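Local coordinates for protein ribonuclease VapC (Haemophilus influenzae, PDB 6NKL) that probably acts as a magnesium-dependent PIN-domain ribonuclease, the toxin half of a toxin-antitoxin pair, at residues L5-I10 with L100-H105; I39-L44 with V70-E75; R93-N98 with Q122-L127. All blocks are in the same frame, centred on the assembly; numbering follows the deposited sequence.

Contact 1 (L5-I10 with L100-H105); sequences LDTNII and LWIACH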
# COMPACT_ATOMS: atom_id res chain seq x y z
N LEU B 5 13.05 4.40 7.51
CA LEU B 5 12.56 4.26 8.87
C LEU B 5 11.11 3.81 8.82
O LEU B 5 10.26 4.50 8.22
CB LEU B 5 12.66 5.58 9.63
CG LEU B 5 13.94 6.39 9.55
CD1 LEU B 5 13.79 7.49 10.58
CD2 LEU B 5 15.12 5.54 9.81
N ASP B 6 10.82 2.70 9.46
CA ASP B 6 9.47 2.18 9.47
C ASP B 6 8.64 2.94 10.52
O ASP B 6 9.14 3.79 11.26
CB ASP B 6 9.49 0.67 9.69
CG ASP B 6 9.46 0.26 11.16
OD1 ASP B 6 9.87 1.06 12.04
OD2 ASP B 6 9.02 -0.91 11.42
N THR B 7 7.36 2.61 10.61
CA THR B 7 6.46 3.33 11.51
C THR B 7 6.81 3.09 12.98
O THR B 7 6.68 4.01 13.79
CB THR B 7 5.03 2.88 11.23
OG1 THR B 7 4.76 3.00 9.83
CG2 THR B 7 4.04 3.70 12.04
N ASN B 8 7.24 1.88 13.33
CA ASN B 8 7.53 1.57 14.74
C ASN B 8 8.72 2.35 15.27
O ASN B 8 8.70 2.80 16.42
CB ASN B 8 7.80 0.07 14.94
CG ASN B 8 6.56 -0.78 14.78
OD1 ASN B 8 6.64 -1.92 14.34
ND2 ASN B 8 5.41 -0.23 15.11
N ILE B 9 9.77 2.52 14.46
CA ILE B 9 10.94 3.24 14.95
C ILE B 9 10.63 4.72 15.10
O ILE B 9 11.17 5.39 15.99
CB ILE B 9 12.16 3.02 14.03
CG1 ILE B 9 13.44 3.50 14.69
CG2 ILE B 9 12.07 3.82 12.77
CD1 ILE B 9 13.81 2.71 15.86
N ILE B 10 9.76 5.27 14.25
CA ILE B 10 9.36 6.66 14.39
C ILE B 10 8.56 6.88 15.67
O ILE B 10 8.74 7.87 16.38
CB ILE B 10 8.57 7.10 13.16
CG1 ILE B 10 9.53 7.07 11.96
CG2 ILE B 10 7.93 8.46 13.40
CD1 ILE B 10 8.95 7.59 10.72
N LEU B 100 3.91 -5.01 5.81
CA LEU B 100 4.32 -5.73 4.61
C LEU B 100 4.56 -4.78 3.46
O LEU B 100 5.54 -4.91 2.73
CB LEU B 100 3.27 -6.75 4.21
CG LEU B 100 3.60 -7.61 3.00
CD1 LEU B 100 4.88 -8.39 3.24
CD2 LEU B 100 2.44 -8.55 2.74
N TRP B 101 3.64 -3.83 3.25
CA TRP B 101 3.86 -2.85 2.19
C TRP B 101 5.18 -2.12 2.43
O TRP B 101 5.95 -1.91 1.50
CB TRP B 101 2.69 -1.86 2.12
CG TRP B 101 1.54 -2.38 1.34
CD1 TRP B 101 0.31 -2.76 1.82
CD2 TRP B 101 1.49 -2.57 -0.08
NE1 TRP B 101 -0.50 -3.16 0.78
CE2 TRP B 101 0.20 -3.06 -0.39
CE3 TRP B 101 2.41 -2.39 -1.11
CZ2 TRP B 101 -0.17 -3.36 -1.69
CZ3 TRP B 101 2.04 -2.68 -2.39
CH2 TRP B 101 0.76 -3.17 -2.67
N ILE B 102 5.49 -1.79 3.69
CA ILE B 102 6.70 -1.05 4.00
C ILE B 102 7.93 -1.89 3.67
O ILE B 102 8.85 -1.43 2.97
CB ILE B 102 6.67 -0.62 5.48
CG1 ILE B 102 5.61 0.45 5.69
CG2 ILE B 102 8.01 -0.02 5.96
CD1 ILE B 102 5.34 0.73 7.17
N ALA B 103 7.91 -3.16 4.08
CA ALA B 103 9.01 -4.06 3.76
C ALA B 103 9.22 -4.16 2.25
O ALA B 103 10.35 -4.08 1.76
CB ALA B 103 8.75 -5.45 4.37
N CYS B 104 8.13 -4.33 1.50
CA CYS B 104 8.25 -4.45 0.06
C CYS B 104 8.73 -3.15 -0.55
O CYS B 104 9.44 -3.16 -1.57
CB CYS B 104 6.91 -4.87 -0.55
SG CYS B 104 6.47 -6.54 -0.04
N HIS B 105 8.34 -2.01 0.02
CA HIS B 105 8.90 -0.74 -0.44
C HIS B 105 10.42 -0.74 -0.30
O HIS B 105 11.14 -0.43 -1.26
CB HIS B 105 8.32 0.40 0.33
CG HIS B 105 8.34 1.70 -0.41
ND1 HIS B 105 7.54 2.77 -0.06
CD2 HIS B 105 9.07 2.10 -1.48
CE1 HIS B 105 7.75 3.76 -0.91
NE2 HIS B 105 8.68 3.39 -1.76
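The flat group here is the carboxylate of Asp-6, and Ile-102 meets that residue behind the group, at the methylene: CG2 of Ile-102 sits 4.1 Å from Asp-6 CB. In this PIN-domain fold, strand 2-5 of the parallel sheet ends, Asp-6 follows as N-cap and helix 7-15 begins, so the side chain predicted to bind magnesium also caps a helix. The carboxylate oxygens are taken up by polar partners. Ile-9 N donates to Asp-6 OD1 at 2.8 Å, a bond of 165° that meets the oxygen nearly along its C-O axis, while Asp-6 OD2 is hydrogen-bonded to Thr-115 OG1 at the end of strand 112-115. The CG of Asp-6 lies between the backbone N and the carbonyl carbon (chi1 89°), a rotation that lets OD1 turn back over the first turn of the helix to reach Ile-9.

Across from it, on helix 97-109, Ile-102 is the one residue of 100-105 whose side chain meets this segment. Its two branches split the work: CG2 goes to Asp-6, and the CG1 branch, extended out to CD1, goes to Thr-7, whose side chain it crosses at about a right angle. No hydrogen bond joins the two segments, and the contact is small, about 100 Å² in all. The same isoleucine also packs on Leu-113 of the sheet and on Ile-39 and Thr-40 of helix 38-49, so it is part of the core beside the predicted metal site. The hydroxyl of Thr-7 is meanwhile occupied by hydrogen bonds to Thr-40 and Glu-43, which fix its rotation; against that bonded oxygen, Thr-7 OG1, the methyl Ile-102 CD1 rests at 3.5 Å.

Contact 2 (I39-L44 with V70-E75); sequences ITYAEL and VLYPNE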
# COMPACT_ATOMS: atom_id res chain seq x y z
N ILE B 39 3.48 4.68 3.12
CA ILE B 39 2.64 3.99 4.10
C ILE B 39 2.75 4.68 5.43
O ILE B 39 1.75 5.04 6.06
CB ILE B 39 3.06 2.51 4.23
CG1 ILE B 39 2.87 1.79 2.88
CG2 ILE B 39 2.31 1.87 5.38
CD1 ILE B 39 1.42 1.48 2.52
N THR B 40 3.99 4.87 5.88
CA THR B 40 4.25 5.45 7.19
C THR B 40 3.73 6.88 7.24
O THR B 40 3.16 7.32 8.25
CB THR B 40 5.75 5.38 7.50
OG1 THR B 40 6.17 4.00 7.63
CG2 THR B 40 6.09 6.13 8.82
N TYR B 41 3.91 7.63 6.16
CA TYR B 41 3.42 9.00 6.13
C TYR B 41 1.90 9.03 6.28
O TYR B 41 1.35 9.89 6.96
CB TYR B 41 3.88 9.64 4.81
CG TYR B 41 3.44 11.06 4.54
CD1 TYR B 41 3.70 12.06 5.44
CD2 TYR B 41 2.81 11.39 3.32
CE1 TYR B 41 3.35 13.36 5.18
CE2 TYR B 41 2.43 12.69 3.06
CZ TYR B 41 2.72 13.68 4.00
OH TYR B 41 2.38 14.99 3.79
N ALA B 42 1.22 8.09 5.66
CA ALA B 42 -0.23 8.01 5.80
C ALA B 42 -0.60 7.71 7.25
O ALA B 42 -1.57 8.28 7.78
CB ALA B 42 -0.78 6.95 4.83
N GLU B 43 0.15 6.85 7.93
CA GLU B 43 -0.14 6.59 9.34
C GLU B 43 0.12 7.84 10.18
O GLU B 43 -0.66 8.16 11.10
CB GLU B 43 0.70 5.41 9.87
CG GLU B 43 0.34 4.06 9.21
CD GLU B 43 1.05 2.87 9.84
OE1 GLU B 43 2.08 2.43 9.28
OE2 GLU B 43 0.60 2.42 10.91
N LEU B 44 1.17 8.59 9.85
CA LEU B 44 1.37 9.87 10.51
C LEU B 44 0.16 10.79 10.33
O LEU B 44 -0.33 11.38 11.29
CB LEU B 44 2.64 10.54 10.00
CG LEU B 44 3.94 9.83 10.40
CD1 LEU B 44 5.13 10.59 9.87
CD2 LEU B 44 4.03 9.67 11.89
N VAL B 70 9.44 11.38 2.16
CA VAL B 70 8.50 10.33 1.79
C VAL B 70 8.76 9.89 0.37
O VAL B 70 8.80 10.72 -0.55
CB VAL B 70 7.07 10.83 1.92
CG1 VAL B 70 6.12 9.70 1.59
CG2 VAL B 70 6.87 11.40 3.29
N LEU B 71 8.78 8.58 0.16
CA LEU B 71 8.92 7.99 -1.17
C LEU B 71 7.63 7.28 -1.58
O LEU B 71 6.91 6.70 -0.75
CB LEU B 71 10.09 7.00 -1.19
CG LEU B 71 11.49 7.53 -0.91
CD1 LEU B 71 12.50 6.44 -1.17
CD2 LEU B 71 11.81 8.72 -1.76
N TYR B 72 7.36 7.31 -2.89
CA TYR B 72 6.11 6.80 -3.44
C TYR B 72 6.39 5.63 -4.38
O TYR B 72 7.48 5.52 -4.92
CB TYR B 72 5.36 7.92 -4.16
CG TYR B 72 4.93 8.93 -3.13
CD1 TYR B 72 3.70 8.81 -2.51
CD2 TYR B 72 5.80 9.94 -2.69
CE1 TYR B 72 3.31 9.70 -1.51
CE2 TYR B 72 5.42 10.85 -1.71
CZ TYR B 72 4.17 10.72 -1.12
OH TYR B 72 3.79 11.61 -0.14
N PRO B 73 5.44 4.72 -4.53
CA PRO B 73 5.76 3.43 -5.13
C PRO B 73 5.92 3.52 -6.63
O PRO B 73 5.47 4.46 -7.27
CB PRO B 73 4.56 2.57 -4.77
CG PRO B 73 3.45 3.51 -4.67
CD PRO B 73 4.03 4.77 -4.06
N ASN B 74 6.56 2.49 -7.17
CA ASN B 74 6.47 2.20 -8.60
C ASN B 74 6.26 0.70 -8.73
O ASN B 74 6.00 -0.00 -7.74
CB ASN B 74 7.69 2.72 -9.36
CG ASN B 74 8.96 2.07 -8.94
OD1 ASN B 74 9.03 1.46 -7.86
ND2 ASN B 74 10.00 2.18 -9.77
N GLU B 75 6.35 0.21 -9.95
CA GLU B 75 5.92 -1.15 -10.23
C GLU B 75 6.63 -2.17 -9.36
O GLU B 75 6.03 -3.18 -8.98
CB GLU B 75 6.16 -1.47 -11.71
CG GLU B 75 5.97 -2.93 -12.01
CD GLU B 75 6.02 -3.26 -13.49
OE1 GLU B 75 7.02 -2.89 -14.16
OE2 GLU B 75 5.08 -3.92 -13.97
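Tyr-41 lays one face of its ring against Val-70, and this is the tight part of the contact. Val-70 CG2 stands 4.0 Å from the ring centroid, 26° off the normal, a CH-pi interaction displaced toward the CG side of the ring: Tyr-41 CG is 3.7 Å from that methyl. The other methyl, Val-70 CG1, lies 3.9 Å from Tyr-41 CB, so both methyls press on the same side of the tyrosine, near its root. With CG swung anti to the backbone N (chi1 177°), Tyr-41 carries its ring off helix 38-49 and toward strand 69-71.

The outer side is looser. Tyr-72 leaves its backbone at an angle to the helix and reaches back only with its far end, its OH lying 3.6 Å from Tyr-41 CD2, oblique to the ring. All three residues are partly exposed. Met-36 of strand 33-37 and Thr-65 of helix 54-67 each touch both Tyr-41 and Val-70, inside the beta-alpha-beta crossover that leads from strand 33-37 through helices 38-49 and 54-67 to the edge strand 69-71.

Beyond the strand the chain runs to the dimer interface, where Glu-75 is hydrogen-bonded to Tyr-41 OH of the second subunit. Across the two segments themselves no hydrogen bond forms, so helix and edge strand are held here by methyl-to-ring dispersion and by fit of shape.

Contact 3 (R93-N98 with Q122-L127); sequences RPIGNN and QRITDL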
# COMPACT_ATOMS: atom_id res chain seq x y z
N ARG B 93 -0.68 -15.08 8.49
CA ARG B 93 -0.54 -13.63 8.58
C ARG B 93 0.42 -13.21 9.70
O ARG B 93 0.03 -12.49 10.62
CB ARG B 93 -1.90 -12.94 8.75
CG ARG B 93 -2.93 -13.71 9.55
CD ARG B 93 -4.27 -12.97 9.56
NE ARG B 93 -5.28 -13.53 8.65
N PRO B 94 1.69 -13.64 9.64
CA PRO B 94 2.66 -13.19 10.65
C PRO B 94 3.07 -11.73 10.53
O PRO B 94 3.71 -11.24 11.46
CB PRO B 94 3.86 -14.11 10.42
CG PRO B 94 3.77 -14.49 8.99
CD PRO B 94 2.27 -14.62 8.71
N ILE B 95 2.74 -11.04 9.44
CA ILE B 95 3.16 -9.65 9.23
C ILE B 95 1.94 -8.80 8.91
O ILE B 95 1.15 -9.15 8.03
CB ILE B 95 4.20 -9.56 8.10
CG1 ILE B 95 5.41 -10.41 8.50
CG2 ILE B 95 4.60 -8.11 7.87
CD1 ILE B 95 6.53 -10.43 7.50
N GLY B 96 1.78 -7.67 9.62
CA GLY B 96 0.67 -6.77 9.33
C GLY B 96 0.73 -6.22 7.92
O GLY B 96 1.80 -6.12 7.30
N ASN B 97 -0.45 -5.81 7.40
CA ASN B 97 -0.51 -5.44 5.98
C ASN B 97 0.33 -4.21 5.70
O ASN B 97 1.06 -4.18 4.70
CB ASN B 97 -1.94 -5.20 5.50
CG ASN B 97 -2.04 -5.13 3.91
OD1 ASN B 97 -2.76 -4.30 3.35
ND2 ASN B 97 -1.28 -6.00 3.23
N ASN B 98 0.25 -3.20 6.55
CA ASN B 98 1.03 -1.99 6.31
C ASN B 98 2.52 -2.24 6.54
O ASN B 98 3.36 -1.69 5.82
CB ASN B 98 0.54 -0.85 7.19
CG ASN B 98 -0.70 -0.17 6.60
OD1 ASN B 98 -0.97 -0.29 5.41
ND2 ASN B 98 -1.44 0.55 7.43
N GLN B 122 11.99 -11.05 9.77
CA GLN B 122 12.95 -12.09 9.39
C GLN B 122 12.35 -13.10 8.42
O GLN B 122 13.11 -13.79 7.73
CB GLN B 122 13.49 -12.82 10.62
CG GLN B 122 12.46 -13.62 11.36
CD GLN B 122 12.91 -14.09 12.75
OE1 GLN B 122 14.02 -13.77 13.20
NE2 GLN B 122 12.04 -14.83 13.43
N ARG B 123 11.01 -13.21 8.35
CA ARG B 123 10.38 -14.13 7.40
C ARG B 123 10.51 -13.66 5.96
O ARG B 123 10.34 -14.46 5.02
CB ARG B 123 8.89 -14.30 7.74
CG ARG B 123 8.64 -14.70 9.18
CD ARG B 123 7.19 -14.59 9.54
NE ARG B 123 6.89 -15.18 10.85
CZ ARG B 123 6.38 -16.41 11.02
NH1 ARG B 123 6.10 -17.18 9.98
NH2 ARG B 123 6.11 -16.86 12.25
N ILE B 124 10.80 -12.38 5.75
CA ILE B 124 11.05 -11.85 4.42
C ILE B 124 12.56 -11.94 4.22
O ILE B 124 13.33 -11.02 4.53
CB ILE B 124 10.51 -10.44 4.26
CG1 ILE B 124 9.04 -10.39 4.68
CG2 ILE B 124 10.62 -10.01 2.84
CD1 ILE B 124 8.52 -8.98 4.76
N THR B 125 12.99 -13.07 3.68
CA THR B 125 14.39 -13.46 3.80
C THR B 125 15.33 -12.62 2.96
O THR B 125 16.53 -12.61 3.25
CB THR B 125 14.52 -14.93 3.42
OG1 THR B 125 14.04 -15.10 2.08
CG2 THR B 125 13.67 -15.79 4.36
N ASP B 126 14.84 -11.90 1.95
CA ASP B 126 15.69 -11.00 1.18
C ASP B 126 15.60 -9.54 1.63
O ASP B 126 16.19 -8.66 0.98
CB ASP B 126 15.41 -11.13 -0.32
CG ASP B 126 14.04 -10.64 -0.72
OD1 ASP B 126 13.93 -10.17 -1.89
OD2 ASP B 126 13.10 -10.75 0.09
N LEU B 127 14.92 -9.26 2.73
CA LEU B 127 14.83 -7.91 3.26
C LEU B 127 16.09 -7.59 4.05
O LEU B 127 16.47 -8.35 4.94
CB LEU B 127 13.61 -7.78 4.16
CG LEU B 127 13.46 -6.46 4.90
CD1 LEU B 127 13.32 -5.36 3.90
CD2 LEU B 127 12.24 -6.53 5.79
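Arg-123 leaves its backbone with CG anti to the carbonyl carbon (chi1 -54°) and then runs fully extended to NE, which carries its guanidinium across to the ring of Pro-94. A turn at the last bond (chi4 -99°) sets the flat group so that the proline comes over one of its faces. Pro-94 CB lies 3.2 Å above that plane, off toward the rim on the NE side, and is also 3.2 Å from Arg-123 NE, a close fit. Alongside, Pro-94 CG rides on the aliphatic part of the chain, 3.5 Å from Arg-123 CD. The proline can offer only C-H groups to this face; the arginine finds its polar partner close by, in a hydrogen bond from NH1 to Gln-91 OE1.

Deeper down, two isoleucines cross at a slant, the end methyl of Ile-95 resting against the CG1-CD1 arm of Ile-124; Ile-95 CD1 to Ile-124 CD1 is 3.7 Å. So the contact grades from an exposed arginine with a proline over its guanidinium face into buried hydrocarbon. Ile-124 opens a type I beta turn that ends at Leu-127, closed by Leu-127 N to Ile-124 O at 3.0 Å.

The pair of loops thus meets where Ile-124 packs on Trp-84 of helix 75-89 and on Leu-100 and Ala-103 of helix 97-109, just before the chain enters edge strand 128-131.

Helix 97-109 is shared by contacts 1 and 3: contact 1 uses its middle, contact 3 its first residues and the loop that leads into it. Their centres are about 10 Å apart, and Ala-103 CB meets Ile-124 CD1 at 3.6 Å between them. Contact 2 is nested in the chain loop closed by contact 1, with centres about 9 Å apart; there Ile-102 CD1 lies 3.4 Å from Thr-40 OG1. Contacts 2 and 3, about 17 Å apart between centres, touch where Ile-39 CG2 nears Asn-98 CB at 3.7 Å. The predicted magnesium ligands are Asp-6, in contact 1, and Asp-99, whose side chain comes to about 4 Å from those of Ile-102 and Ile-95.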